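PDB 6WB6: transferrin from Manduca sexta, which binds and transports iron, taking up a single ferric ion per molecule together with a carbonate-type anion. Local coordinates for residues 424-429 and 433-438; 470-475 and 579-584; 599-604 and 639-644. All coordinates share one frame; numbering follows the deposited sequence.

Contact 1 (424-429 and 433-438)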
loop_
_atom_site.group_PDB
_atom_site.type_symbol
_atom_site.label_atom_id
_atom_site.label_comp_id
_atom_site.label_asym_id
_atom_site.label_seq_id
_atom_site.Cartn_x
_atom_site.Cartn_y
_atom_site.Cartn_z
ATOM N N VAL A 424 -15.512 -1.476 5.226
ATOM C CA VAL A 424 -14.479 -2.484 5.013
ATOM C C VAL A 424 -13.114 -1.979 5.445
ATOM O O VAL A 424 -12.349 -2.708 6.085
ATOM C CB VAL A 424 -14.451 -2.943 3.537
ATOM C CG1 VAL A 424 -13.239 -3.881 3.268
ATOM C CG2 VAL A 424 -15.740 -3.629 3.169
ATOM N N PHE A 425 -12.777 -0.748 5.068
ATOM C CA PHE A 425 -11.525 -0.128 5.493
ATOM C C PHE A 425 -11.715 1.377 5.422
ATOM O O PHE A 425 -12.628 1.876 4.750
ATOM C CB PHE A 425 -10.349 -0.572 4.635
ATOM C CG PHE A 425 -10.484 -0.206 3.184
ATOM C CD1 PHE A 425 -11.102 -1.066 2.294
ATOM C CD2 PHE A 425 -10.014 1.010 2.717
ATOM C CE1 PHE A 425 -11.245 -0.725 0.962
ATOM C CE2 PHE A 425 -10.157 1.349 1.388
ATOM C CZ PHE A 425 -10.768 0.482 0.511
ATOM N N HIS A 426 -10.860 2.080 6.153
ATOM C CA HIS A 426 -10.962 3.516 6.340
ATOM C C HIS A 426 -9.567 4.125 6.260
ATOM O O HIS A 426 -8.549 3.417 6.320
ATOM C CB HIS A 426 -11.606 3.839 7.684
ATOM C CG HIS A 426 -10.839 3.289 8.838
ATOM N ND1 HIS A 426 -11.195 2.125 9.484
ATOM C CD2 HIS A 426 -9.705 3.724 9.440
ATOM C CE1 HIS A 426 -10.334 1.890 10.458
ATOM N NE2 HIS A 426 -9.418 2.843 10.446
ATOM N N GLU A 427 -9.542 5.458 6.128
ATOM C CA GLU A 427 -8.308 6.224 6.123
ATOM C C GLU A 427 -7.751 6.372 7.525
ATOM O O GLU A 427 -8.489 6.462 8.509
ATOM C CB GLU A 427 -8.529 7.615 5.516
ATOM C CG GLU A 427 -8.666 7.571 4.025
ATOM C CD GLU A 427 -8.769 8.932 3.359
ATOM O OE1 GLU A 427 -8.973 9.955 4.049
ATOM O OE2 GLU A 427 -8.687 8.951 2.131
ATOM N N VAL A 428 -6.432 6.346 7.614
ATOM C CA VAL A 428 -5.753 6.724 8.838
ATOM C C VAL A 428 -4.832 7.897 8.530
ATOM O O VAL A 428 -4.414 8.115 7.391
ATOM C CB VAL A 428 -4.971 5.554 9.470
ATOM C CG1 VAL A 428 -5.935 4.520 9.985
ATOM C CG2 VAL A 428 -3.976 4.961 8.496
ATOM N N TYR A 429 -4.504 8.643 9.575
ATOM C CA TYR A 429 -3.849 9.930 9.413
ATOM C C TYR A 429 -2.698 10.069 10.401
ATOM O O TYR A 429 -2.505 9.246 11.296
ATOM C CB TYR A 429 -4.852 11.059 9.593
ATOM C CG TYR A 429 -6.085 10.894 8.764
ATOM C CD1 TYR A 429 -6.051 11.099 7.399
ATOM C CD2 TYR A 429 -7.287 10.531 9.344
ATOM C CE1 TYR A 429 -7.182 10.964 6.628
ATOM C CE2 TYR A 429 -8.437 10.393 8.568
ATOM C CZ TYR A 429 -8.368 10.612 7.216
ATOM O OH TYR A 429 -9.464 10.476 6.410
ATOM N N LYS A 433 -0.513 6.989 12.090
ATOM C CA LYS A 433 -1.413 6.225 11.226
ATOM C C LYS A 433 -2.636 5.760 12.015
ATOM O O LYS A 433 -2.755 4.598 12.402
ATOM C CB LYS A 433 -0.657 5.058 10.584
ATOM C CG LYS A 433 0.687 5.501 9.977
ATOM C CD LYS A 433 1.156 4.664 8.805
ATOM C CE LYS A 433 2.372 5.342 8.151
ATOM N NZ LYS A 433 2.850 4.655 6.901
ATOM N N THR A 434 -3.544 6.693 12.254
ATOM C CA THR A 434 -4.613 6.612 13.232
ATOM C C THR A 434 -5.792 7.404 12.683
ATOM O O THR A 434 -5.557 8.452 12.070
ATOM C CB THR A 434 -4.086 7.226 14.530
ATOM O OG1 THR A 434 -3.366 6.240 15.290
ATOM C CG2 THR A 434 -5.163 7.800 15.325
ATOM N N PRO A 435 -7.044 6.969 12.858
ATOM C CA PRO A 435 -8.153 7.865 12.497
ATOM C C PRO A 435 -8.108 9.096 13.379
ATOM O O PRO A 435 -7.425 9.115 14.400
ATOM C CB PRO A 435 -9.407 7.035 12.764
ATOM C CG PRO A 435 -8.918 5.620 12.906
ATOM C CD PRO A 435 -7.544 5.708 13.436
ATOM N N ASN A 436 -8.826 10.139 12.975
ATOM C CA ASN A 436 -9.020 11.264 13.877
ATOM C C ASN A 436 -9.872 10.828 15.058
ATOM O O ASN A 436 -10.674 9.896 14.955
ATOM C CB ASN A 436 -9.698 12.422 13.166
ATOM C CG ASN A 436 -8.821 13.031 12.097
ATOM O OD1 ASN A 436 -7.628 13.266 12.314
ATOM N ND2 ASN A 436 -9.391 13.237 10.921
ATOM N N TYR A 437 -9.694 11.514 16.182
ATOM C CA TYR A 437 -10.538 11.332 17.352
ATOM C C TYR A 437 -11.190 12.645 17.750
ATOM O O TYR A 437 -10.563 13.711 17.713
ATOM C CB TYR A 437 -9.741 10.797 18.536
ATOM C CG TYR A 437 -9.383 9.343 18.386
ATOM C CD1 TYR A 437 -8.533 8.922 17.375
ATOM C CD2 TYR A 437 -9.907 8.395 19.234
ATOM C CE1 TYR A 437 -8.213 7.592 17.235
ATOM C CE2 TYR A 437 -9.592 7.069 19.103
ATOM C CZ TYR A 437 -8.746 6.672 18.105
ATOM O OH TYR A 437 -8.416 5.349 17.970
ATOM N N ALA A 438 -12.449 12.553 18.142
ATOM C CA ALA A 438 -13.074 13.652 18.856
ATOM C C ALA A 438 -12.548 13.667 20.283
ATOM O O ALA A 438 -12.613 12.655 20.994
ATOM C CB ALA A 438 -14.594 13.511 18.845
#
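Y429 and T434 form a single antiparallel hydrogen-bonded pair where the chain passes from strand 422-428 to strand 437-443, the two touching runs pointing 98° apart. Y429 N donates to T434 O over 2.7 Å, and T434 N returns a bond to Y429 O over 2.9 Å. K433 and T434 together face Y429, which makes the pair a G1 beta bulge.

V428 fills the bend beside this bulge. Its CB stands 3.3 Å from T434 N, and the two methyls part around the turning chain. CG1, anti to its own carbonyl carbon (chi1 -68°), is carried to within 4.0 Å of P435 CD, while CG2 lies 3.9 Å from K433 CB. A glycine here lacks both methyls, and would probably leave a gap beside P435 CD and K433 CB and let the bend become less firmly packed.

On one flank, P435 CG approaches the H426 ring obliquely, 3.7 Å from NE2; the other ring nitrogen, ND1, is hydrogen-bonded to T642. On the other, the N436 side chain runs at about a right angle to Y429, yet its amide plane is only 10° from the ring plane, with N436 ND2 3.8 Å from Y429 CD2. The phenol oxygen of Y429 turns back toward E427, whose second carboxylate oxygen accepts the backbone N-H of N633.

This is one of the connections between the two sheets of the C-terminal half, and each of its ends belongs to a different one, consistent with the paired interdomain strands that form the hinge of a transferrin lobe. Two backbone bonds set the register at the bend, while valine, proline and the flat groups pack round it through apolar and van der Waals contact.

Contact 2 (470-475 and 579-584); sequences LHAPLF and NVAMAP
The classic beta bulge formed by V580 and A581 opposite A438 packs on helix 467-479, joining that helix to the mixed sheet containing strands 437-443 and 581-582. Its helical partner is A472, whose CB touches both bulge residues: V580 CG1 and A581 CB each lie 4.1 Å from A472 CB. The nearest CA atoms across the contact, those of A472 and A581, are 6.0 Å apart.

V580 also reaches beyond the alanine methyl. With CG1 anti to its backbone N (chi1 -170°), that methyl settles 3.6 Å from A472 O. The next residue is P473, which has no N-H to bond to the preceding turn, and the helix is kinked there; P473 N lies 4.4 Å from V580 CG1. F467, from the start of the same helix, covers A472 and A581, and Y476 lies against V580.

All four touching residues are buried, and no hydrogen bond crosses between the segments. The union of helix and sheet at this point is thus purely van der Waals. Small alanine methyls on both sides let the backbones come close, and one valine methyl extends the contact to the helix carbonyl of A472.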
loop_
_atom_site.group_PDB
_atom_site.type_symbol
_atom_site.label_atom_id
_atom_site.label_comp_id
_atom_site.label_asym_id
_atom_site.label_seq_id
_atom_site.Cartn_x
_atom_site.Cartn_y
_atom_site.Cartn_z
ATOM N N LEU A 470 -20.298 18.253 17.677
ATOM C CA LEU A 470 -21.709 18.040 17.984
ATOM C C LEU A 470 -21.972 16.578 18.309
ATOM O O LEU A 470 -22.319 16.263 19.448
ATOM C CB LEU A 470 -22.568 18.514 16.809
ATOM C CG LEU A 470 -24.090 18.465 16.982
ATOM C CD1 LEU A 470 -24.619 17.089 16.638
ATOM C CD2 LEU A 470 -24.502 18.882 18.389
ATOM N N HIS A 471 -21.798 15.674 17.344
ATOM C CA HIS A 471 -22.143 14.272 17.530
ATOM C C HIS A 471 -21.525 13.710 18.800
ATOM O O HIS A 471 -22.231 13.227 19.690
ATOM C CB HIS A 471 -21.686 13.460 16.318
ATOM C CG HIS A 471 -22.493 13.695 15.085
ATOM N ND1 HIS A 471 -23.107 12.672 14.397
ATOM C CD2 HIS A 471 -22.775 14.831 14.407
ATOM C CE1 HIS A 471 -23.737 13.167 13.348
ATOM N NE2 HIS A 471 -23.551 14.474 13.330
ATOM N N ALA A 472 -20.193 13.762 18.898
ATOM C CA ALA A 472 -19.524 13.009 19.952
ATOM C C ALA A 472 -19.907 13.492 21.341
ATOM O O ALA A 472 -20.217 12.644 22.196
ATOM C CB ALA A 472 -18.008 13.047 19.722
ATOM N N PRO A 473 -19.894 14.798 21.647
ATOM C CA PRO A 473 -20.373 15.236 22.976
ATOM C C PRO A 473 -21.849 14.948 23.211
ATOM O O PRO A 473 -22.243 14.598 24.332
ATOM C CB PRO A 473 -20.091 16.744 22.972
ATOM C CG PRO A 473 -19.139 16.980 21.805
ATOM C CD PRO A 473 -19.440 15.933 20.819
ATOM N N LEU A 474 -22.689 15.086 22.185
ATOM C CA LEU A 474 -24.104 14.787 22.371
ATOM C C LEU A 474 -24.305 13.304 22.642
ATOM O O LEU A 474 -25.042 12.924 23.559
ATOM C CB LEU A 474 -24.913 15.202 21.146
ATOM C CG LEU A 474 -25.888 16.363 21.268
ATOM C CD1 LEU A 474 -26.733 16.451 19.978
ATOM C CD2 LEU A 474 -26.785 16.215 22.481
ATOM N N PHE A 475 -23.665 12.445 21.840
ATOM C CA PHE A 475 -23.773 11.020 22.108
ATOM C C PHE A 475 -23.170 10.674 23.445
ATOM O O PHE A 475 -23.690 9.810 24.167
ATOM C CB PHE A 475 -23.077 10.167 21.059
ATOM C CG PHE A 475 -22.959 8.723 21.487
ATOM C CD1 PHE A 475 -24.001 7.840 21.251
ATOM C CD2 PHE A 475 -21.848 8.263 22.168
ATOM C CE1 PHE A 475 -23.931 6.531 21.667
ATOM C CE2 PHE A 475 -21.770 6.946 22.595
ATOM C CZ PHE A 475 -22.817 6.074 22.336
ATOM N N ASN A 579 -10.022 10.626 24.951
ATOM C CA ASN A 579 -10.876 11.156 23.904
ATOM C C ASN A 579 -12.329 11.007 24.322
ATOM O O ASN A 579 -12.640 10.468 25.385
ATOM C CB ASN A 579 -10.635 10.428 22.587
ATOM C CG ASN A 579 -10.847 8.915 22.712
ATOM O OD1 ASN A 579 -11.977 8.444 22.892
ATOM N ND2 ASN A 579 -9.756 8.150 22.612
ATOM N N VAL A 580 -13.214 11.470 23.451
ATOM C CA VAL A 580 -14.636 11.234 23.574
ATOM C C VAL A 580 -15.075 10.089 22.683
ATOM O O VAL A 580 -15.713 9.148 23.145
ATOM C CB VAL A 580 -15.430 12.515 23.247
ATOM C CG1 VAL A 580 -16.886 12.308 23.621
ATOM C CG2 VAL A 580 -14.837 13.706 23.966
ATOM N N ALA A 581 -14.751 10.168 21.396
ATOM C CA ALA A 581 -15.055 9.102 20.460
ATOM C C ALA A 581 -14.028 9.131 19.350
ATOM O O ALA A 581 -13.493 10.190 19.003
ATOM C CB ALA A 581 -16.469 9.245 19.853
ATOM N N MET A 582 -13.786 7.967 18.774
ATOM C CA MET A 582 -13.085 7.915 17.510
ATOM C C MET A 582 -13.951 8.550 16.431
ATOM O O MET A 582 -15.178 8.418 16.442
ATOM C CB MET A 582 -12.758 6.473 17.150
ATOM C CG MET A 582 -11.820 6.372 15.967
ATOM S SD MET A 582 -11.391 4.678 15.595
ATOM C CE MET A 582 -12.801 4.271 14.607
ATOM N N ALA A 583 -13.317 9.239 15.518
ATOM C CA ALA A 583 -14.013 9.987 14.493
ATOM C C ALA A 583 -14.103 9.167 13.222
ATOM O O ALA A 583 -13.104 8.567 12.808
ATOM C CB ALA A 583 -13.292 11.302 14.214
ATOM N N PRO A 584 -15.258 9.086 12.569
ATOM C CA PRO A 584 -15.300 8.388 11.280
ATOM C C PRO A 584 -14.437 9.131 10.279
ATOM O O PRO A 584 -14.596 10.333 10.077
ATOM C CB PRO A 584 -16.787 8.408 10.905
ATOM C CG PRO A 584 -17.347 9.544 11.669
ATOM C CD PRO A 584 -16.566 9.643 12.937
#

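Contact 3 (599-604 and 639-644)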
loop_
_atom_site.group_PDB
_atom_site.type_symbol
_atom_site.label_atom_id
_atom_site.label_comp_id
_atom_site.label_asym_id
_atom_site.label_seq_id
_atom_site.Cartn_x
_atom_site.Cartn_y
_atom_site.Cartn_z
ATOM N N SER A 599 -11.341 -9.933 0.362
ATOM C CA SER A 599 -11.189 -9.707 -1.070
ATOM C C SER A 599 -11.309 -8.229 -1.440
ATOM O O SER A 599 -10.635 -7.765 -2.368
ATOM C CB SER A 599 -12.215 -10.541 -1.831
ATOM O OG SER A 599 -11.776 -11.878 -1.938
ATOM N N ILE A 600 -12.113 -7.468 -0.701
ATOM C CA ILE A 600 -12.346 -6.064 -1.037
ATOM C C ILE A 600 -11.224 -5.182 -0.510
ATOM O O ILE A 600 -10.758 -4.253 -1.187
ATOM C CB ILE A 600 -13.712 -5.627 -0.483
ATOM C CG1 ILE A 600 -14.820 -6.280 -1.326
ATOM C CG2 ILE A 600 -13.827 -4.110 -0.469
ATOM C CD1 ILE A 600 -16.211 -5.831 -0.950
ATOM N N ALA A 601 -10.806 -5.434 0.715
ATOM C CA ALA A 601 -9.750 -4.639 1.310
ATOM C C ALA A 601 -8.401 -4.938 0.681
ATOM O O ALA A 601 -7.519 -4.089 0.702
ATOM C CB ALA A 601 -9.687 -4.906 2.819
ATOM N N HIS A 602 -8.208 -6.131 0.125
ATOM C CA HIS A 602 -6.851 -6.567 -0.160
ATOM C C HIS A 602 -6.141 -5.589 -1.093
ATOM O O HIS A 602 -5.073 -5.053 -0.767
ATOM C CB HIS A 602 -6.843 -7.978 -0.754
ATOM C CG HIS A 602 -5.469 -8.483 -1.014
ATOM N ND1 HIS A 602 -4.818 -8.286 -2.214
ATOM C CD2 HIS A 602 -4.595 -9.128 -0.207
ATOM C CE1 HIS A 602 -3.608 -8.813 -2.139
ATOM N NE2 HIS A 602 -3.450 -9.328 -0.934
ATOM N N THR A 603 -6.703 -5.359 -2.271
ATOM C CA THR A 603 -5.978 -4.563 -3.260
ATOM C C THR A 603 -5.723 -3.138 -2.798
ATOM O O THR A 603 -4.574 -2.671 -2.921
ATOM C CB THR A 603 -6.699 -4.604 -4.608
ATOM O OG1 THR A 603 -6.461 -5.875 -5.223
ATOM C CG2 THR A 603 -6.218 -3.486 -5.557
ATOM N N PRO A 604 -6.695 -2.400 -2.270
ATOM C CA PRO A 604 -6.361 -1.061 -1.760
ATOM C C PRO A 604 -5.355 -1.066 -0.635
ATOM O O PRO A 604 -4.508 -0.161 -0.588
ATOM C CB PRO A 604 -7.716 -0.501 -1.304
ATOM C CG PRO A 604 -8.702 -1.600 -1.466
ATOM C CD PRO A 604 -8.151 -2.570 -2.444
ATOM N N LEU A 639 -4.247 2.994 5.042
ATOM C CA LEU A 639 -5.566 2.393 5.070
ATOM C C LEU A 639 -5.549 1.289 6.104
ATOM O O LEU A 639 -4.543 0.586 6.232
ATOM C CB LEU A 639 -5.934 1.845 3.708
ATOM C CG LEU A 639 -5.958 2.894 2.600
ATOM C CD1 LEU A 639 -6.170 2.185 1.286
ATOM C CD2 LEU A 639 -7.054 3.960 2.858
ATOM N N ALA A 640 -6.639 1.183 6.877
ATOM C CA ALA A 640 -6.857 0.074 7.799
ATOM C C ALA A 640 -8.281 -0.440 7.673
ATOM O O ALA A 640 -9.214 0.335 7.440
ATOM C CB ALA A 640 -6.622 0.494 9.247
ATOM N N THR A 641 -8.439 -1.757 7.844
ATOM C CA THR A 641 -9.761 -2.354 7.920
ATOM C C THR A 641 -10.516 -1.801 9.114
ATOM O O THR A 641 -9.937 -1.531 10.165
ATOM C CB THR A 641 -9.653 -3.873 8.034
ATOM O OG1 THR A 641 -8.772 -4.209 9.115
ATOM C CG2 THR A 641 -9.102 -4.453 6.746
ATOM N N THR A 642 -11.822 -1.627 8.937
ATOM C CA THR A 642 -12.684 -1.062 9.960
ATOM C C THR A 642 -13.100 -2.166 10.928
ATOM O O THR A 642 -13.678 -3.171 10.503
ATOM C CB THR A 642 -13.914 -0.421 9.303
ATOM O OG1 THR A 642 -13.497 0.435 8.235
ATOM C CG2 THR A 642 -14.685 0.391 10.317
ATOM N N GLU A 643 -12.788 -2.000 12.212
ATOM C CA GLU A 643 -13.250 -2.953 13.208
ATOM C C GLU A 643 -14.771 -2.925 13.306
ATOM O O GLU A 643 -15.397 -1.857 13.300
ATOM C CB GLU A 643 -12.635 -2.656 14.573
ATOM C CG GLU A 643 -11.122 -2.853 14.620
ATOM C CD GLU A 643 -10.706 -4.257 14.186
ATOM O OE1 GLU A 643 -11.387 -5.238 14.577
ATOM O OE2 GLU A 643 -9.712 -4.375 13.435
ATOM N N LYS A 644 -15.365 -4.121 13.374
ATOM C CA LYS A 644 -16.806 -4.237 13.564
ATOM C C LYS A 644 -17.274 -3.411 14.758
ATOM O O LYS A 644 -18.304 -2.741 14.690
ATOM C CB LYS A 644 -17.180 -5.716 13.741
ATOM C CG LYS A 644 -18.658 -6.048 13.506
#
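L639 and P604 form the tighter half of a helix-on-sheet contact in the second transferrin-family unit. Here helix 597-611 lies against strand 638-641, an outermost strand of the four-stranded antiparallel sheet that also contains 405-407, 587-590 and 422-428.

The leucine reaches in by its CD1 branch. Its CG is anti to its own carbonyl carbon (chi1 -60°) and the chain continues extended (chi2 173°), which places L639 CD1 3.4 Å from P604 O and 4.0 Å from P604 CB. One methyl therefore meets both the ring carbon and the carbonyl oxygen of the proline, although the two CA atoms, of P604 and L639, are 7.7 Å apart. L605 and A608 of the same helix also touch L639, as does W588 from the sheet, and P604 packs on F425.

Toward T641 the association becomes thinner, though exposure does not set the two halves apart, since L639 and T641 are both partly exposed. A601 is buried and faces the strand, but it offers just its methyl, and T641 meets it through CG2 alone. The threonine hydroxyl takes another course: T641 OG1 hydrogen-bonds to D171 OD1, linking this edge strand to the N-terminal half of the chain. Neither half of the contact contains a hydrogen bond from helix to strand: the firm side depends on leucine against proline, the sparser side on a single touch of two methyl groups, A601 CB and T641 CG2, at 4.0 Å.

Contact 1 stands between the other two in the fold. Its segment 433-438 pairs with the bulged strand of contact 2, where A438 N lies 2.7 Å from A581 O in a probable hydrogen bond, and their centres are 14 Å apart. Its segment 424-429 pairs instead with the edge strand of contact 3, H426 N being 2.7 Å from A640 O, with centres 12 Å apart. Contacts 2 and 3 do not touch: their nearest atoms are about 6 Å apart and their centres 23 Å, each belonging to a different sheet. All three lie in the C-terminal half, away from the iron and carbonate site of Y90, Y204 and R120.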